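Side-chain contact in YJHT (Escherichia coli, PDB 2UVK), which speeds the interconversion of the alpha and beta anomers of N-acetylneuraminate (sialic acid), acting as a homodimeric mutarotase of the bacterial periplasm: residues 195-200 / 253-258. Sequence-based numbering, arbitrary orientation.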
loop_
_atom_site.group_PDB
_atom_site.type_symbol
_atom_site.label_atom_id
_atom_site.label_comp_id
_atom_site.label_asym_id
_atom_site.label_seq_id
_atom_site.Cartn_x
_atom_site.Cartn_y
_atom_site.Cartn_z
ATOM N N ALA B 195 -18.862 -1.352 8.356
ATOM C CA ALA B 195 -19.987 -0.534 7.955
ATOM C C ALA B 195 -19.656 0.893 8.348
ATOM O O ALA B 195 -19.126 1.121 9.442
ATOM C CB ALA B 195 -21.254 -1.001 8.624
ATOM N N VAL B 196 -19.933 1.844 7.473
ATOM C CA VAL B 196 -19.685 3.276 7.764
ATOM C C VAL B 196 -20.983 4.064 7.888
ATOM O O VAL B 196 -21.942 3.814 7.169
ATOM C CB VAL B 196 -18.768 3.919 6.703
ATOM C CG1 VAL B 196 -19.381 3.854 5.316
ATOM C CG2 VAL B 196 -18.404 5.382 7.051
ATOM N N VAL B 197 -21.002 5.008 8.840
ATOM C CA VAL B 197 -22.054 6.019 8.905
ATOM C C VAL B 197 -21.394 7.379 9.119
ATOM O O VAL B 197 -20.455 7.477 9.895
ATOM C CB VAL B 197 -23.085 5.761 10.039
ATOM C CG1 VAL B 197 -24.149 6.887 10.063
ATOM C CG2 VAL B 197 -23.764 4.434 9.882
ATOM N N ASN B 198 -21.887 8.401 8.417
ATOM C CA ASN B 198 -21.386 9.772 8.538
ATOM C C ASN B 198 -22.548 10.711 8.869
ATOM O O ASN B 198 -23.610 10.610 8.285
ATOM C CB ASN B 198 -20.752 10.252 7.217
ATOM C CG ASN B 198 -20.517 11.755 7.200
ATOM O OD1 ASN B 198 -21.346 12.531 6.667
ATOM N ND2 ASN B 198 -19.416 12.185 7.813
ATOM N N LYS B 199 -22.338 11.614 9.817
ATOM C CA LYS B 199 -23.322 12.663 10.070
ATOM C C LYS B 199 -22.548 13.892 10.491
ATOM O O LYS B 199 -21.955 13.904 11.548
ATOM C CB LYS B 199 -24.305 12.233 11.152
ATOM C CG LYS B 199 -25.420 13.253 11.405
ATOM C CD LYS B 199 -26.414 12.764 12.440
ATOM N N GLY B 200 -22.519 14.901 9.628
ATOM C CA GLY B 200 -21.773 16.122 9.898
ATOM C C GLY B 200 -20.313 15.827 10.153
ATOM O O GLY B 200 -19.667 15.133 9.365
ATOM N N ASP B 253 -30.611 10.810 15.905
ATOM C CA ASP B 253 -29.194 10.960 16.273
ATOM C C ASP B 253 -28.625 9.643 16.839
ATOM O O ASP B 253 -27.572 9.629 17.481
ATOM N N SER B 254 -29.323 8.546 16.567
ATOM C CA SER B 254 -28.962 7.227 17.062
ATOM C C SER B 254 -28.511 6.335 15.915
ATOM O O SER B 254 -29.203 6.241 14.924
ATOM C CB SER B 254 -30.178 6.607 17.716
ATOM O OG SER B 254 -30.753 7.552 18.619
ATOM N N LEU B 255 -27.365 5.688 16.053
ATOM C CA LEU B 255 -26.892 4.829 14.932
ATOM C C LEU B 255 -27.673 3.510 14.898
ATOM O O LEU B 255 -27.954 2.930 15.941
ATOM C CB LEU B 255 -25.401 4.498 15.033
ATOM C CG LEU B 255 -24.339 5.569 15.275
ATOM C CD1 LEU B 255 -23.000 4.856 15.444
ATOM C CD2 LEU B 255 -24.273 6.586 14.161
ATOM N N ILE B 256 -28.014 3.048 13.694
ATOM C CA ILE B 256 -28.603 1.726 13.479
ATOM C C ILE B 256 -27.527 0.825 12.855
ATOM O O ILE B 256 -26.934 1.210 11.844
ATOM C CB ILE B 256 -29.786 1.774 12.509
ATOM C CG1 ILE B 256 -30.869 2.709 13.027
ATOM C CG2 ILE B 256 -30.365 0.361 12.309
ATOM C CD1 ILE B 256 -31.841 3.132 11.957
ATOM N N PHE B 257 -27.253 -0.318 13.484
ATOM C CA PHE B 257 -26.333 -1.353 12.914
ATOM C C PHE B 257 -27.060 -2.677 12.885
ATOM O O PHE B 257 -27.502 -3.176 13.918
ATOM C CB PHE B 257 -25.062 -1.496 13.753
ATOM C CG PHE B 257 -24.031 -2.490 13.187
ATOM C CD1 PHE B 257 -23.522 -2.320 11.923
ATOM C CD2 PHE B 257 -23.532 -3.539 13.965
ATOM C CE1 PHE B 257 -22.555 -3.205 11.407
ATOM C CE2 PHE B 257 -22.591 -4.425 13.463
ATOM C CZ PHE B 257 -22.113 -4.263 12.153
ATOM N N ALA B 258 -27.167 -3.256 11.688
ATOM C CA ALA B 258 -27.973 -4.463 11.487
ATOM C C ALA B 258 -27.233 -5.488 10.635
ATOM O O ALA B 258 -26.499 -5.148 9.740
ATOM C CB ALA B 258 -29.302 -4.131 10.847
#
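Ala195 and Phe257 meet where strand 195-199 faces the start of strand 254-262, and with Val197 and Leu255 they give a compact example of how strands of two separate sheets can meet through a pair of apolar side-chain contacts. The methyl CB of Ala195 comes to the rim of the phenyl ring, near its plane, and lies 3.8 Å from Phe257 CE1; the methyl therefore meets an edge and not a face. The ring gets there because CG stands anti to the backbone N (chi1 -177°), which swings its end closer to the neighbouring strand than its CB alone would bring it. Beyond the alanine, the phenyl group also rests on Ile206, Asn207, Val237 and Val243.

The second meeting is between two branched aliphatic ends. Val197 offers CG1, the methyl anti to its own backbone N, and Leu255 answers with CD2, 4.1 Å away; the valine and leucine side chains run alongside one another, pointing opposite ways. All four touching residues are buried, and the two segments together bury 166 Å² against each other. The CA atoms of Val197 and Leu255 stay 7.8 Å apart, a separation too wide for the two backbones to pair.

Each backbone instead finds its partners within its own sheet: hydrogen bonds tie Ala195 to Ile206 and Val197 to Trp204, and Leu255 to Trp292 and Phe257 to His290. Ala248, on strand 247-251, touches both Ala195 and Val197, and Leu255 also lies against Trp204, so each side also touches the other sheet's neighbouring strand. The contact thus joins the first strand of one four-stranded antiparallel sheet to the second strand of the next, the hydrophobic packing between successive blades that is characteristic of a Kelch-repeat beta-propeller.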